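Long-range contacts in mannose-6-phosphate isomerase (Bacillus subtilis, PDB 1QWR), which probably catalyses the zinc-dependent interconversion of D-mannose 6-phosphate and D-fructose 6-phosphate, as a type 1 mannose-6-phosphate isomerase: residues V100-D104 / S172-H176; A130-H136 / L156-I162; G39-S45 / L85-D91. All coordinates share one frame. Residue numbers count along the deposited sequence, not the author numbering.

Interaction 1. Residues V100-D104 / S172-H176. With ZN (zinc ion), chain E.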
# COMPACT_ATOMS: atom_id res chain seq x y z
N VAL A 100 -0.65 15.46 -0.23
CA VAL A 100 -1.42 15.16 -1.43
C VAL A 100 -0.46 14.50 -2.43
O VAL A 100 0.72 14.86 -2.50
CB VAL A 100 -2.02 16.44 -2.07
CG1 VAL A 100 -0.93 17.47 -2.29
CG2 VAL A 100 -2.66 16.11 -3.41
N HIS A 101 -0.97 13.53 -3.19
CA HIS A 101 -0.16 12.86 -4.21
C HIS A 101 -0.68 13.30 -5.55
O HIS A 101 -1.89 13.39 -5.75
CB HIS A 101 -0.31 11.32 -4.13
CG HIS A 101 0.15 10.75 -2.83
ND1 HIS A 101 1.45 10.84 -2.40
CD2 HIS A 101 -0.52 10.05 -1.88
CE1 HIS A 101 1.57 10.21 -1.24
NE2 HIS A 101 0.39 9.73 -0.91
N PRO A 102 0.22 13.60 -6.49
CA PRO A 102 -0.21 14.03 -7.82
C PRO A 102 -0.70 12.85 -8.66
O PRO A 102 -0.43 11.68 -8.33
CB PRO A 102 1.04 14.65 -8.41
CG PRO A 102 2.13 13.77 -7.84
CD PRO A 102 1.70 13.64 -6.39
N ASP A 103 -1.40 13.17 -9.75
CA ASP A 103 -1.88 12.15 -10.66
C ASP A 103 -0.76 11.87 -11.65
O ASP A 103 0.30 12.50 -11.57
CB ASP A 103 -3.18 12.62 -11.36
CG ASP A 103 -2.96 13.74 -12.37
OD1 ASP A 103 -1.89 14.38 -12.36
OD2 ASP A 103 -3.87 13.99 -13.17
N ASP A 104 -0.95 10.93 -12.57
CA ASP A 104 0.10 10.58 -13.53
C ASP A 104 0.59 11.77 -14.37
O ASP A 104 1.79 11.90 -14.67
CB ASP A 104 -0.38 9.48 -14.49
CG ASP A 104 -0.57 8.13 -13.83
OD1 ASP A 104 -0.06 7.93 -12.69
OD2 ASP A 104 -1.20 7.25 -14.46
N SER A 172 -5.58 10.09 -6.29
CA SER A 172 -4.54 11.10 -6.29
C SER A 172 -5.31 12.43 -6.30
O SER A 172 -6.44 12.51 -6.84
CB SER A 172 -3.68 10.97 -7.54
OG SER A 172 -4.48 11.05 -8.71
N GLY A 173 -4.71 13.46 -5.70
CA GLY A 173 -5.36 14.76 -5.61
C GLY A 173 -6.07 14.93 -4.27
O GLY A 173 -6.56 16.01 -3.94
N THR A 174 -6.14 13.85 -3.49
CA THR A 174 -6.83 13.90 -2.19
C THR A 174 -5.91 14.36 -1.08
O THR A 174 -4.84 13.79 -0.90
CB THR A 174 -7.39 12.50 -1.79
OG1 THR A 174 -8.24 12.01 -2.83
CG2 THR A 174 -8.16 12.56 -0.48
N LEU A 175 -6.32 15.39 -0.34
CA LEU A 175 -5.52 15.88 0.78
C LEU A 175 -5.78 14.86 1.88
O LEU A 175 -6.93 14.55 2.18
CB LEU A 175 -6.00 17.26 1.22
CG LEU A 175 -5.13 17.92 2.28
CD1 LEU A 175 -3.75 18.25 1.72
CD2 LEU A 175 -5.84 19.19 2.76
N HIS A 176 -4.72 14.33 2.48
CA HIS A 176 -4.92 13.31 3.49
C HIS A 176 -3.73 13.11 4.42
O HIS A 176 -2.68 13.74 4.26
CB HIS A 176 -5.19 11.97 2.81
CG HIS A 176 -4.02 11.46 2.03
ND1 HIS A 176 -3.67 11.98 0.80
CD2 HIS A 176 -3.05 10.57 2.35
CE1 HIS A 176 -2.54 11.42 0.39
NE2 HIS A 176 -2.15 10.57 1.32
ZN ZN E . -0.32 8.77 1.29
O HOH W 1 -3.39 12.18 -2.82
O HOH W 2 1.44 7.10 0.35

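Interaction 2. Residues A130-H136 / L156-I162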
# COMPACT_ATOMS: atom_id res chain seq x y z
N ALA A 130 -8.70 5.89 16.98
CA ALA A 130 -7.94 6.23 15.78
C ALA A 130 -8.76 6.97 14.72
O ALA A 130 -9.97 6.76 14.57
CB ALA A 130 -7.33 4.95 15.17
N GLU A 131 -8.08 7.84 13.98
CA GLU A 131 -8.70 8.60 12.91
C GLU A 131 -7.73 8.72 11.74
O GLU A 131 -6.56 8.34 11.82
CB GLU A 131 -8.99 10.04 13.34
CG GLU A 131 -9.78 10.26 14.59
CD GLU A 131 -9.94 11.75 14.87
OE1 GLU A 131 -8.90 12.43 15.05
OE2 GLU A 131 -11.09 12.24 14.89
N ILE A 132 -8.26 9.27 10.66
CA ILE A 132 -7.47 9.59 9.48
C ILE A 132 -7.98 10.96 9.02
O ILE A 132 -9.10 11.36 9.36
CB ILE A 132 -7.67 8.58 8.32
CG1 ILE A 132 -9.11 8.58 7.85
CG2 ILE A 132 -7.20 7.20 8.77
CD1 ILE A 132 -9.35 7.78 6.55
N ILE A 133 -7.13 11.68 8.30
CA ILE A 133 -7.50 12.97 7.73
C ILE A 133 -7.76 12.61 6.27
O ILE A 133 -6.91 12.00 5.62
CB ILE A 133 -6.34 13.97 7.82
CG1 ILE A 133 -6.10 14.33 9.28
CG2 ILE A 133 -6.66 15.22 7.01
CD1 ILE A 133 -4.80 15.06 9.54
N TYR A 134 -8.95 12.96 5.78
CA TYR A 134 -9.34 12.63 4.41
C TYR A 134 -10.25 13.72 3.85
O TYR A 134 -11.43 13.80 4.21
CB TYR A 134 -10.11 11.30 4.41
CG TYR A 134 -10.43 10.74 3.03
CD1 TYR A 134 -9.65 9.72 2.47
CD2 TYR A 134 -11.53 11.20 2.31
CE1 TYR A 134 -9.98 9.18 1.23
CE2 TYR A 134 -11.87 10.65 1.07
CZ TYR A 134 -11.09 9.64 0.54
OH TYR A 134 -11.42 9.09 -0.67
N GLY A 135 -9.71 14.54 2.95
CA GLY A 135 -10.49 15.60 2.34
C GLY A 135 -10.39 16.90 3.11
O GLY A 135 -9.74 16.97 4.15
N HIS A 136 -11.06 17.93 2.60
CA HIS A 136 -11.02 19.25 3.22
C HIS A 136 -12.28 20.05 2.90
O HIS A 136 -13.11 19.62 2.10
CB HIS A 136 -9.81 20.02 2.72
CG HIS A 136 -9.88 20.34 1.27
ND1 HIS A 136 -9.43 19.48 0.29
CD2 HIS A 136 -10.43 21.40 0.62
CE1 HIS A 136 -9.70 19.99 -0.90
NE2 HIS A 136 -10.31 21.15 -0.73
N LEU A 156 -10.30 23.45 8.19
CA LEU A 156 -9.99 22.92 6.86
C LEU A 156 -10.10 21.42 6.67
O LEU A 156 -10.80 20.95 5.78
CB LEU A 156 -8.58 23.34 6.44
CG LEU A 156 -8.14 22.78 5.08
CD1 LEU A 156 -9.05 23.32 3.97
CD2 LEU A 156 -6.69 23.14 4.83
N LEU A 157 -9.40 20.67 7.51
CA LEU A 157 -9.36 19.21 7.39
C LEU A 157 -10.64 18.49 7.75
O LEU A 157 -11.39 18.92 8.63
CB LEU A 157 -8.23 18.65 8.24
CG LEU A 157 -6.84 19.26 8.08
CD1 LEU A 157 -5.89 18.55 9.03
CD2 LEU A 157 -6.36 19.15 6.64
N ARG A 158 -10.88 17.38 7.06
CA ARG A 158 -12.04 16.55 7.34
C ARG A 158 -11.44 15.28 7.95
O ARG A 158 -10.41 14.78 7.49
CB ARG A 158 -12.82 16.23 6.06
CG ARG A 158 -13.53 17.44 5.46
CD ARG A 158 -14.12 17.13 4.09
NE ARG A 158 -15.15 16.08 4.11
CZ ARG A 158 -16.39 16.26 4.55
NH1 ARG A 158 -16.78 17.44 5.02
NH2 ARG A 158 -17.26 15.25 4.50
N ARG A 159 -12.07 14.78 9.00
CA ARG A 159 -11.56 13.60 9.67
C ARG A 159 -12.57 12.47 9.69
O ARG A 159 -13.77 12.70 9.72
CB ARG A 159 -11.14 13.97 11.09
CG ARG A 159 -9.97 14.95 11.14
CD ARG A 159 -9.73 15.48 12.55
NE ARG A 159 -8.44 16.16 12.68
CZ ARG A 159 -7.29 15.55 12.96
NH1 ARG A 159 -7.25 14.23 13.16
NH2 ARG A 159 -6.17 16.25 13.07
N ILE A 160 -12.06 11.24 9.65
CA ILE A 160 -12.91 10.06 9.66
C ILE A 160 -12.43 9.12 10.74
O ILE A 160 -11.24 8.86 10.85
CB ILE A 160 -12.85 9.32 8.31
CG1 ILE A 160 -13.32 10.25 7.18
CG2 ILE A 160 -13.71 8.05 8.37
CD1 ILE A 160 -13.31 9.59 5.80
N LYS A 161 -13.37 8.64 11.56
CA LYS A 161 -13.06 7.72 12.64
C LYS A 161 -12.92 6.34 12.02
O LYS A 161 -13.81 5.90 11.29
CB LYS A 161 -14.19 7.72 13.67
CG LYS A 161 -13.70 7.53 15.09
CD LYS A 161 -12.87 6.27 15.20
CE LYS A 161 -12.15 6.20 16.53
NZ LYS A 161 -11.08 5.19 16.46
N ILE A 162 -11.83 5.66 12.32
CA ILE A 162 -11.59 4.34 11.74
C ILE A 162 -11.55 3.20 12.74
O ILE A 162 -11.37 3.41 13.94
CB ILE A 162 -10.25 4.32 10.97
CG1 ILE A 162 -9.10 4.55 11.95
CG2 ILE A 162 -10.27 5.39 9.88
CD1 ILE A 162 -7.70 4.25 11.37
O HOH W 3 -14.40 13.18 4.24

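Interaction 3. Residues G39-S45 / L85-D91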
# COMPACT_ATOMS: atom_id res chain seq x y z
N GLY A 39 8.87 3.26 9.99
CA GLY A 39 7.49 3.48 9.62
C GLY A 39 6.99 2.67 8.45
O GLY A 39 5.80 2.36 8.39
N GLU A 40 7.87 2.31 7.52
CA GLU A 40 7.38 1.59 6.35
C GLU A 40 8.14 0.32 5.97
O GLU A 40 9.36 0.25 6.08
CB GLU A 40 7.37 2.51 5.12
CG GLU A 40 6.79 3.93 5.36
CD GLU A 40 6.56 4.74 4.07
OE1 GLU A 40 7.16 4.41 3.02
OE2 GLU A 40 5.78 5.72 4.11
N CYS A 41 7.37 -0.68 5.55
CA CYS A 41 7.92 -1.90 5.02
C CYS A 41 7.46 -1.87 3.55
O CYS A 41 6.26 -1.94 3.29
CB CYS A 41 7.32 -3.13 5.68
SG CYS A 41 7.79 -4.69 4.85
N TRP A 42 8.40 -1.71 2.61
CA TRP A 42 8.10 -1.73 1.18
C TRP A 42 8.14 -3.25 0.92
O TRP A 42 9.21 -3.86 0.76
CB TRP A 42 9.20 -0.96 0.42
CG TRP A 42 9.07 0.54 0.67
CD1 TRP A 42 8.50 1.16 1.75
CD2 TRP A 42 9.54 1.60 -0.18
NE1 TRP A 42 8.58 2.53 1.62
CE2 TRP A 42 9.21 2.83 0.44
CE3 TRP A 42 10.21 1.62 -1.41
CZ2 TRP A 42 9.52 4.07 -0.13
CZ3 TRP A 42 10.52 2.86 -1.99
CH2 TRP A 42 10.18 4.06 -1.34
N ALA A 43 6.94 -3.83 0.90
CA ALA A 43 6.70 -5.27 0.82
C ALA A 43 6.72 -5.91 -0.57
O ALA A 43 7.33 -6.95 -0.78
CB ALA A 43 5.36 -5.56 1.53
N ILE A 44 6.01 -5.31 -1.51
CA ILE A 44 6.09 -5.78 -2.90
C ILE A 44 6.46 -4.46 -3.58
O ILE A 44 5.64 -3.56 -3.74
CB ILE A 44 4.76 -6.32 -3.44
CG1 ILE A 44 4.38 -7.61 -2.67
CG2 ILE A 44 4.93 -6.69 -4.93
CD1 ILE A 44 3.32 -7.41 -1.55
N SER A 45 7.72 -4.33 -3.96
CA SER A 45 8.18 -3.07 -4.53
C SER A 45 9.12 -3.21 -5.70
O SER A 45 9.99 -4.07 -5.70
CB SER A 45 8.91 -2.27 -3.44
OG SER A 45 9.72 -1.20 -3.96
N LEU A 85 2.54 -1.31 -9.47
CA LEU A 85 2.13 -1.06 -8.11
C LEU A 85 3.23 -1.10 -7.06
O LEU A 85 4.38 -1.45 -7.35
CB LEU A 85 1.03 -2.09 -7.75
CG LEU A 85 -0.23 -2.08 -8.64
CD1 LEU A 85 -1.14 -3.25 -8.26
CD2 LEU A 85 -0.98 -0.76 -8.49
N LEU A 86 2.85 -0.75 -5.83
CA LEU A 86 3.75 -0.76 -4.70
C LEU A 86 2.90 -1.07 -3.48
O LEU A 86 1.88 -0.42 -3.26
CB LEU A 86 4.44 0.60 -4.57
CG LEU A 86 5.16 0.94 -3.26
CD1 LEU A 86 6.30 -0.05 -3.01
CD2 LEU A 86 5.70 2.39 -3.39
N THR A 87 3.31 -2.08 -2.71
CA THR A 87 2.55 -2.47 -1.53
C THR A 87 3.43 -2.30 -0.30
O THR A 87 4.56 -2.78 -0.27
CB THR A 87 2.12 -3.94 -1.61
OG1 THR A 87 1.37 -4.15 -2.81
CG2 THR A 87 1.28 -4.32 -0.41
N LYS A 88 2.87 -1.66 0.72
CA LYS A 88 3.59 -1.43 1.97
C LYS A 88 2.78 -1.79 3.20
O LYS A 88 1.54 -1.82 3.16
CB LYS A 88 3.92 0.05 2.14
CG LYS A 88 4.73 0.68 1.02
CD LYS A 88 4.85 2.19 1.33
CE LYS A 88 5.49 2.97 0.18
NZ LYS A 88 5.62 4.40 0.61
N LEU A 89 3.51 -2.07 4.28
CA LEU A 89 2.94 -2.26 5.62
C LEU A 89 3.42 -0.99 6.33
O LEU A 89 4.62 -0.66 6.29
CB LEU A 89 3.52 -3.50 6.31
CG LEU A 89 2.81 -4.80 5.93
CD1 LEU A 89 3.59 -5.98 6.56
CD2 LEU A 89 1.35 -4.79 6.43
N LEU A 90 2.49 -0.26 6.97
CA LEU A 90 2.82 1.00 7.63
C LEU A 90 2.57 0.94 9.14
O LEU A 90 1.48 0.57 9.57
CB LEU A 90 1.97 2.14 7.07
CG LEU A 90 1.95 2.32 5.55
CD1 LEU A 90 0.94 3.40 5.17
CD2 LEU A 90 3.33 2.67 5.06
N ASP A 91 3.59 1.31 9.90
CA ASP A 91 3.51 1.33 11.36
C ASP A 91 3.37 2.81 11.71
O ASP A 91 4.38 3.53 11.86
CB ASP A 91 4.80 0.78 11.97
CG ASP A 91 4.82 0.89 13.49
OD1 ASP A 91 3.79 1.26 14.10
OD2 ASP A 91 5.90 0.59 14.07
O HOH W 4 3.02 -3.96 -5.30

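Interaction 1. Residues V100-D104 / S172-H176
Two of the three protein ligands of the zinc ion meet here, in the metal site of a cupin-clan isomerase. His-101 NE2 lies 2.5 Å from ZN, His-176 NE2 2.6 Å from ZN, and water 2 is bound at 2.6 Å from ZN. Glu-119 is the third protein ligand. The two imidazoles meet obliquely, with centroids 5.0 Å apart and planes at 44°; His-101 CD2 is 3.3 Å from His-176 CE1. Each ring is also fixed through ND1. His-176 ND1 donates to Thr-174 O at 2.7 Å, and His-101 ND1 is hydrogen-bonded to Ala-193 O. The two loops are tied by backbone. Gly-173 N donates to His-101 O at 2.8 Å. Water 1 accepts from His-101 N at 2.8 Å and donates to Thr-174 O at 2.9 Å. Ser-172 CB points toward the other loop and lies 3.4 Å from Pro-102 O. Val-100 CG2 packs on Gly-173 C at 3.7 Å. Gly-173 has a positive phi of 96°, where a CB would jam against the carbonyl of Ser-172. Asp-103 caps helix 104-110, its OD1 hydrogen-bonded to Tyr-106 N. With each ND1 engaged as a donor to a carbonyl, each histidine presents an unprotonated NE2 to the metal.

Interaction 2. Residues A130-H136 / L156-I162
Segments 130-136 and 156-162 pair antiparallel through five backbone hydrogen bonds. Ile-162 N donates to Ala-130 O at 3.1 Å. Ile-132 and Ile-160 bond in both directions: Ile-132 N to Ile-160 O and Ile-160 N to Ile-132 O, each 3.0 Å. Tyr-134 N donates to Arg-158 O at 2.9 Å, and Arg-158 N to Gly-135 O at 3.2 Å. The register slips by one residue between Ile-133 and His-136, a beta bulge. Gly-135 lies in it.

Apolar contacts join Ile-132 CG2 to Ile-162 CG2 at 3.7 Å and Tyr-134 CB to Ile-160 CD1 at 3.9 Å. On the face opposite Ile-132 and Ile-160, Ile-133 CD1 meets Leu-157 CD1 at 3.7 Å and lies over one face of the Arg-159 guanidinium.

Glu-131 OE1 forms a salt bridge with Arg-159 NH1 at 3.1 Å. Water 3 accepts from Arg-158 NE at 3.0 Å and lies 3.0 Å from Tyr-134 O.

The Tyr-134 side chain comes about 5 Å from that of the zinc ligand His-176. Strand 131-136 lies between 157-161 and 176-178 in a three-stranded sheet. Ile-132, Ile-160 and Ile-162 pack on Tyr-168 of strand 167-170, while Leu-156 packs against helix 141-149.

Interaction 3. Residues G39-S45 / L85-D91
A buried lysine lies along a tryptophan and ends on a glutamate. Lys-88 CE sits over the face of the Trp-42 five-membered ring, 3.8 Å from its centroid, a CH-pi contact. Lys-88 NZ forms a salt bridge with Glu-40 OE1 at 2.9 Å. The same Glu-40 OE1 accepts from Trp-42 NE1 at 2.7 Å, so one oxygen joins both partners. Lys-16 makes a cation-pi contact with Trp-42. Beneath these side chains the strands run antiparallel. Asp-91 N donates to Gly-39 O at 2.9 Å. Cys-41 N bonds to Leu-89 O at 2.8 Å, and Leu-89 N to Cys-41 O at 2.9 Å. Both segments belong to the cupin-clan catalytic domain of type I phosphomannose isomerases, where strand 38-44 lies between 9-17 and 85-92. Lys-88 is on the same face as Glu-40 and Trp-42, and its side chain comes within about 7 Å of those of the zinc ligands Glu-119 and His-101. A classic bulge follows: Ala-43 N and Ile-44 N both donate to Thr-87 O, at 2.9 Å and 3.2 Å. On the face away from Lys-88, Cys-41 CB meets Leu-89 CB at 3.9 Å, and Ile-44 CD1 meets Thr-87 CB at 3.7 Å.

In the fold
Interaction 3 lies deepest, its centre about 6 Å from the centre of the chain, and is wholly buried. Interaction 1, also largely buried, has its centre about 15 Å out. Interaction 2, partly exposed, is centred farthest out, at about 19 Å. Interactions 2 and 3 are both bulged antiparallel strand pairs, in different sheets. Their ion pairs differ in setting: toward solvent in 2, buried in 3. Interaction 1 joins loops through a metal instead. Its His-176 begins strand 176-178, the other neighbour of strand 131-136. Interactions 1 and 2 touch where Leu-175 O probably accepts from Gly-135 N at 2.9 Å, and 2 is nested in the loop that 1 closes. Interaction 3 touches neither.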